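Local structure of peptide methionine sulfoxide reductase MSRA (Corynebacterium diphtheriae, 4D7L) at residues Ile66-Phe80 against Asp129-Pro141. The protein reduces the S-epimer of methionine sulfoxide, free or within proteins, back to methionine, and so probably repairs proteins inactivated by oxidation. Sequence-based numbering, arbitrary orientation. Where two conformers were deposited one is given.
Sequences IYIGIGCYWGAEKLF and DELVVKAMEAHDP. With PGE (triethylene glycol), chain J.
Ile70 lays its CG2 methyl over the imidazole face of His139. Ile70 CB stands 3.6 Å from His139 CG. With CG1 lodged between the backbone N and the carbonyl carbon (chi1 57°), CG2 falls beside the N, anti to the carbonyl carbon; Ile70 CG2 thus lies 3.5 Å from the centroid of the His139 ring and 15° off the ring normal, which meets the geometry of a CH-pi contact. The other branch runs through CG1 to Ile70 CD1, which ends 4.1 Å from Ala138 CB. The imidazole is held at both nitrogens: His139 ND1 donates to Ala135 O (2.8 Å), a bent bond with the donor above the carbonyl plane, and NE2 bonds Ser157 OG. Ala138 N reaches the same Ala135 oxygen from the opposite face, so two donors grip it.

Farther along, Phe80 turns its edge to the helix, CZ lying 4.0 Å from Ala135 CB, while Leu131 CD2 also sits near the ring plane. Ile68 CG2 reaches Ala135 CB too (3.8 Å). At the margin a water accepts a weak bond from Lys134 NZ and donates to Leu79 O.

Helix 129-137 runs nearly parallel to strand 66-69 (8°, axes 9.6 Å apart). The contact joins the two helices of a ferredoxin-like beta-alpha-beta-beta-alpha-beta unit on one sheet face, over the strand leading to the predicted active-site Cys72, N-cap of helix 73-80; Val132 and Met136 meet helix 166-186 beyond.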
loop_
_atom_site.group_PDB
_atom_site.type_symbol
_atom_site.label_atom_id
_atom_site.label_comp_id
_atom_site.label_asym_id
_atom_site.label_seq_id
_atom_site.Cartn_x
_atom_site.Cartn_y
_atom_site.Cartn_z
ATOM N N ILE A 66 -9.601 -1.528 3.054
ATOM C CA ILE A 66 -8.907 -0.276 2.754
ATOM C C ILE A 66 -7.561 -0.597 2.092
ATOM O O ILE A 66 -6.931 -1.619 2.391
ATOM C CB ILE A 66 -8.723 0.593 4.032
ATOM C CG1 ILE A 66 -8.174 1.992 3.698
ATOM C CG2 ILE A 66 -7.896 -0.150 5.118
ATOM C CD1 ILE A 66 -8.000 2.882 4.966
ATOM N N TYR A 67 -7.142 0.258 1.163
ATOM C CA TYR A 67 -5.902 0.060 0.424
ATOM C C TYR A 67 -4.880 1.097 0.855
ATOM O O TYR A 67 -5.132 2.295 0.763
ATOM C CB TYR A 67 -6.148 0.160 -1.092
ATOM C CG TYR A 67 -7.092 -0.900 -1.594
ATOM C CD1 TYR A 67 -8.463 -0.675 -1.598
ATOM C CD2 TYR A 67 -6.622 -2.143 -2.019
ATOM C CE1 TYR A 67 -9.356 -1.649 -2.040
ATOM C CE2 TYR A 67 -7.510 -3.127 -2.467
ATOM C CZ TYR A 67 -8.873 -2.865 -2.472
ATOM O OH TYR A 67 -9.756 -3.814 -2.900
ATOM N N ILE A 68 -3.723 0.637 1.315
ATOM C CA ILE A 68 -2.763 1.524 1.961
ATOM C C ILE A 68 -1.427 1.523 1.261
ATOM O O ILE A 68 -0.842 0.450 1.032
ATOM C CB ILE A 68 -2.542 1.096 3.431
ATOM C CG1 ILE A 68 -3.869 1.134 4.192
ATOM C CG2 ILE A 68 -1.477 1.975 4.115
ATOM C CD1 ILE A 68 -4.454 2.503 4.266
ATOM N N GLY A 69 -0.923 2.712 0.953
ATOM C CA GLY A 69 0.420 2.826 0.407
ATOM C C GLY A 69 1.315 3.644 1.322
ATOM O O GLY A 69 1.073 4.836 1.532
ATOM N N ILE A 70 2.335 3.015 1.899
ATOM C CA ILE A 70 3.226 3.763 2.786
ATOM C C ILE A 70 4.678 3.440 2.491
ATOM O O ILE A 70 5.536 3.599 3.354
ATOM C CB ILE A 70 2.931 3.463 4.284
ATOM C CG1 ILE A 70 3.037 1.958 4.555
ATOM C CG2 ILE A 70 1.549 3.946 4.666
ATOM C CD1 ILE A 70 3.015 1.586 6.053
ATOM N N GLY A 71 4.960 3.013 1.266
ATOM C CA GLY A 71 6.321 2.666 0.895
ATOM C C GLY A 71 6.474 1.169 0.680
ATOM O O GLY A 71 5.510 0.512 0.296
ATOM N N CYS A 72 7.678 0.642 0.909
ATOM C CA CYS A 72 7.961 -0.783 0.673
ATOM C C CYS A 72 6.847 -1.661 1.219
ATOM O O CYS A 72 6.618 -1.711 2.435
ATOM C CB CYS A 72 9.288 -1.182 1.315
ATOM S SG CYS A 72 9.561 -2.987 1.306
ATOM N N TYR A 73 6.100 -2.316 0.323
ATOM C CA TYR A 73 4.933 -3.045 0.838
ATOM C C TYR A 73 5.247 -4.302 1.687
ATOM O O TYR A 73 4.356 -4.831 2.328
ATOM C CB TYR A 73 3.891 -3.400 -0.237
ATOM C CG TYR A 73 4.328 -4.100 -1.509
ATOM C CD1 TYR A 73 5.259 -5.132 -1.481
ATOM C CD2 TYR A 73 3.583 -3.927 -2.676
ATOM C CE1 TYR A 73 5.590 -5.831 -2.635
ATOM C CE2 TYR A 73 3.874 -4.638 -3.827
ATOM C CZ TYR A 73 4.877 -5.595 -3.800
ATOM O OH TYR A 73 5.155 -6.319 -4.945
ATOM N N TRP A 74 6.470 -4.839 1.652
ATOM C CA TRP A 74 6.764 -6.007 2.480
ATOM C C TRP A 74 6.606 -5.665 3.960
ATOM O O TRP A 74 5.957 -6.387 4.710
ATOM C CB TRP A 74 8.182 -6.501 2.259
ATOM C CG TRP A 74 8.479 -7.007 0.891
ATOM C CD1 TRP A 74 7.592 -7.434 -0.069
ATOM C CD2 TRP A 74 9.779 -7.125 0.332
ATOM N NE1 TRP A 74 8.288 -7.826 -1.206
ATOM C CE2 TRP A 74 9.633 -7.645 -0.975
ATOM C CE3 TRP A 74 11.067 -6.851 0.818
ATOM C CZ2 TRP A 74 10.727 -7.903 -1.795
ATOM C CZ3 TRP A 74 12.164 -7.105 -0.005
ATOM C CH2 TRP A 74 11.985 -7.625 -1.296
ATOM N N GLY A 75 7.216 -4.559 4.369
ATOM C CA GLY A 75 7.154 -4.137 5.759
ATOM C C GLY A 75 5.760 -3.669 6.099
ATOM O O GLY A 75 5.261 -3.903 7.192
ATOM N N ALA A 76 5.135 -2.978 5.155
ATOM C CA ALA A 76 3.792 -2.489 5.369
ATOM C C ALA A 76 2.809 -3.641 5.536
ATOM O O ALA A 76 1.914 -3.562 6.363
ATOM C CB ALA A 76 3.372 -1.588 4.201
ATOM N N GLU A 77 2.962 -4.714 4.759
ATOM C CA GLU A 77 1.992 -5.810 4.876
ATOM C C GLU A 77 2.075 -6.456 6.257
ATOM O O GLU A 77 1.052 -6.803 6.857
ATOM C CB GLU A 77 2.194 -6.897 3.803
ATOM C CG GLU A 77 0.875 -7.724 3.630
ATOM C CD GLU A 77 1.044 -9.109 2.986
ATOM O OE1 GLU A 77 2.141 -9.446 2.480
ATOM O OE2 GLU A 77 0.052 -9.872 2.982
ATOM N N LYS A 78 3.300 -6.638 6.734
ATOM C CA LYS A 78 3.530 -7.254 8.054
ATOM C C LYS A 78 2.894 -6.402 9.153
ATOM O O LYS A 78 2.245 -6.928 10.070
ATOM C CB LYS A 78 5.037 -7.458 8.294
ATOM C CG LYS A 78 5.428 -8.123 9.646
ATOM C CD LYS A 78 6.945 -8.403 9.631
ATOM C CE LYS A 78 7.552 -8.835 10.975
ATOM N NZ LYS A 78 6.668 -9.631 11.850
ATOM N N LEU A 79 3.076 -5.090 9.055
ATOM C CA LEU A 79 2.481 -4.151 10.013
ATOM C C LEU A 79 0.982 -4.370 10.133
ATOM O O LEU A 79 0.410 -4.421 11.237
ATOM C CB LEU A 79 2.750 -2.707 9.564
ATOM C CG LEU A 79 2.100 -1.635 10.442
ATOM C CD1 LEU A 79 2.899 -1.505 11.748
ATOM C CD2 LEU A 79 1.998 -0.321 9.698
ATOM N N PHE A 80 0.333 -4.517 8.988
ATOM C CA PHE A 80 -1.118 -4.653 9.034
ATOM C C PHE A 80 -1.612 -6.062 9.348
ATOM O O PHE A 80 -2.598 -6.190 10.086
ATOM C CB PHE A 80 -1.728 -4.130 7.722
ATOM C CG PHE A 80 -1.736 -2.632 7.660
ATOM C CD1 PHE A 80 -2.613 -1.917 8.471
ATOM C CD2 PHE A 80 -0.830 -1.937 6.864
ATOM C CE1 PHE A 80 -2.605 -0.524 8.477
ATOM C CE2 PHE A 80 -0.823 -0.530 6.844
ATOM C CZ PHE A 80 -1.705 0.175 7.659
ATOM N N ASP A 129 -11.069 4.522 10.719
ATOM C CA ASP A 129 -10.337 5.644 11.307
ATOM C C ASP A 129 -9.017 5.166 11.934
ATOM O O ASP A 129 -7.975 5.776 11.732
ATOM C CB ASP A 129 -11.186 6.330 12.386
ATOM C CG ASP A 129 -12.442 7.002 11.832
ATOM O OD1 ASP A 129 -12.610 7.096 10.591
ATOM O OD2 ASP A 129 -13.300 7.383 12.652
ATOM N N GLU A 130 -9.079 4.077 12.698
ATOM C CA GLU A 130 -7.886 3.551 13.363
ATOM C C GLU A 130 -6.827 3.089 12.368
ATOM O O GLU A 130 -5.625 3.249 12.606
ATOM C CB GLU A 130 -8.271 2.393 14.296
ATOM C CG GLU A 130 -9.036 2.882 15.525
ATOM C CD GLU A 130 -9.448 1.766 16.478
ATOM O OE1 GLU A 130 -9.914 0.702 16.019
ATOM O OE2 GLU A 130 -9.327 1.973 17.700
ATOM N N LEU A 131 -7.266 2.502 11.259
ATOM C CA LEU A 131 -6.317 2.012 10.264
ATOM C C LEU A 131 -5.671 3.184 9.520
ATOM O O LEU A 131 -4.488 3.127 9.172
ATOM C CB LEU A 131 -7.014 1.049 9.279
ATOM C CG LEU A 131 -7.441 -0.293 9.917
ATOM C CD1 LEU A 131 -8.266 -1.100 8.945
ATOM C CD2 LEU A 131 -6.194 -1.093 10.317
ATOM N N VAL A 132 -6.438 4.240 9.261
ATOM C CA VAL A 132 -5.826 5.426 8.642
ATOM C C VAL A 132 -4.766 6.021 9.564
ATOM O O VAL A 132 -3.655 6.363 9.128
ATOM C CB VAL A 132 -6.888 6.512 8.271
ATOM C CG1 VAL A 132 -6.208 7.810 7.830
ATOM C CG2 VAL A 132 -7.819 6.003 7.156
ATOM N N VAL A 133 -5.089 6.121 10.847
ATOM C CA VAL A 133 -4.137 6.670 11.822
ATOM C C VAL A 133 -2.888 5.790 11.891
ATOM O O VAL A 133 -1.751 6.293 11.908
ATOM C CB VAL A 133 -4.778 6.798 13.230
ATOM C CG1 VAL A 133 -3.713 7.042 14.302
ATOM C CG2 VAL A 133 -5.824 7.917 13.239
ATOM N N LYS A 134 -3.091 4.474 11.892
ATOM C CA LYS A 134 -1.955 3.560 11.955
ATOM C C LYS A 134 -1.036 3.746 10.749
ATOM O O LYS A 134 0.179 3.788 10.890
ATOM C CB LYS A 134 -2.414 2.106 12.018
ATOM C CG LYS A 134 -1.270 1.168 12.379
ATOM C CD LYS A 134 -1.756 -0.249 12.510
ATOM C CE LYS A 134 -1.662 -0.738 13.932
ATOM N NZ LYS A 134 -0.315 -1.301 14.228
ATOM N N ALA A 135 -1.623 3.866 9.566
ATOM C CA ALA A 135 -0.832 4.142 8.362
ATOM C C ALA A 135 -0.065 5.462 8.471
ATOM O O ALA A 135 1.126 5.524 8.150
ATOM C CB ALA A 135 -1.710 4.170 7.156
ATOM N N MET A 136 -0.756 6.523 8.890
ATOM C CA MET A 136 -0.132 7.846 9.022
ATOM C C MET A 136 1.066 7.804 9.974
ATOM O O MET A 136 2.107 8.416 9.712
ATOM C CB MET A 136 -1.145 8.892 9.512
ATOM C CG MET A 136 -2.003 9.473 8.392
ATOM S SD MET A 136 -1.051 10.414 7.169
ATOM C CE MET A 136 -0.822 11.987 7.994
ATOM N N GLU A 137 0.921 7.084 11.079
ATOM C CA GLU A 137 1.964 7.063 12.103
ATOM C C GLU A 137 3.096 6.095 11.745
ATOM O O GLU A 137 4.131 6.053 12.418
ATOM C CB GLU A 137 1.355 6.720 13.465
ATOM C CG GLU A 137 0.365 7.793 13.941
ATOM C CD GLU A 137 -0.176 7.556 15.344
ATOM O OE1 GLU A 137 -0.076 6.421 15.841
ATOM O OE2 GLU A 137 -0.700 8.517 15.949
ATOM N N ALA A 138 2.899 5.322 10.682
ATOM C CA ALA A 138 3.909 4.351 10.263
ATOM C C ALA A 138 4.842 4.818 9.146
ATOM O O ALA A 138 5.721 4.063 8.741
ATOM C CB ALA A 138 3.235 3.063 9.829
ATOM N N HIS A 139 4.668 6.034 8.628
ATOM C CA HIS A 139 5.564 6.489 7.573
ATOM C C HIS A 139 5.586 8.008 7.581
ATOM O O HIS A 139 4.871 8.626 8.357
ATOM C CB HIS A 139 5.130 5.934 6.200
ATOM C CG HIS A 139 3.942 6.619 5.604
ATOM N ND1 HIS A 139 2.740 6.735 6.267
ATOM C CD2 HIS A 139 3.764 7.212 4.394
ATOM C CE1 HIS A 139 1.880 7.391 5.500
ATOM N NE2 HIS A 139 2.478 7.698 4.365
ATOM N N ASP A 140 6.405 8.597 6.719
ATOM C CA ASP A 140 6.435 10.036 6.545
ATOM C C ASP A 140 5.573 10.370 5.337
ATOM O O ASP A 140 5.944 10.042 4.185
ATOM C CB ASP A 140 7.873 10.514 6.341
ATOM C CG ASP A 140 7.983 12.036 6.207
ATOM O OD1 ASP A 140 6.980 12.718 5.948
ATOM O OD2 ASP A 140 9.094 12.545 6.393
ATOM N N PRO A 141 4.410 10.978 5.586
ATOM C CA PRO A 141 3.472 11.206 4.481
ATOM C C PRO A 141 3.729 12.534 3.755
ATOM O O PRO A 141 2.799 13.059 3.148
ATOM C CB PRO A 141 2.125 11.245 5.182
ATOM C CG PRO A 141 2.477 11.944 6.519
ATOM C CD PRO A 141 3.841 11.401 6.889
HETATM C C1 PGE J . 3.100 11.426 10.370
HETATM O O1 PGE J . 4.271 10.623 10.368
HETATM C C2 PGE J . 2.337 11.169 11.653
HETATM O O2 PGE J . 3.120 11.618 12.741
HETATM O O HOH W 1 1.278 -3.968 13.910
#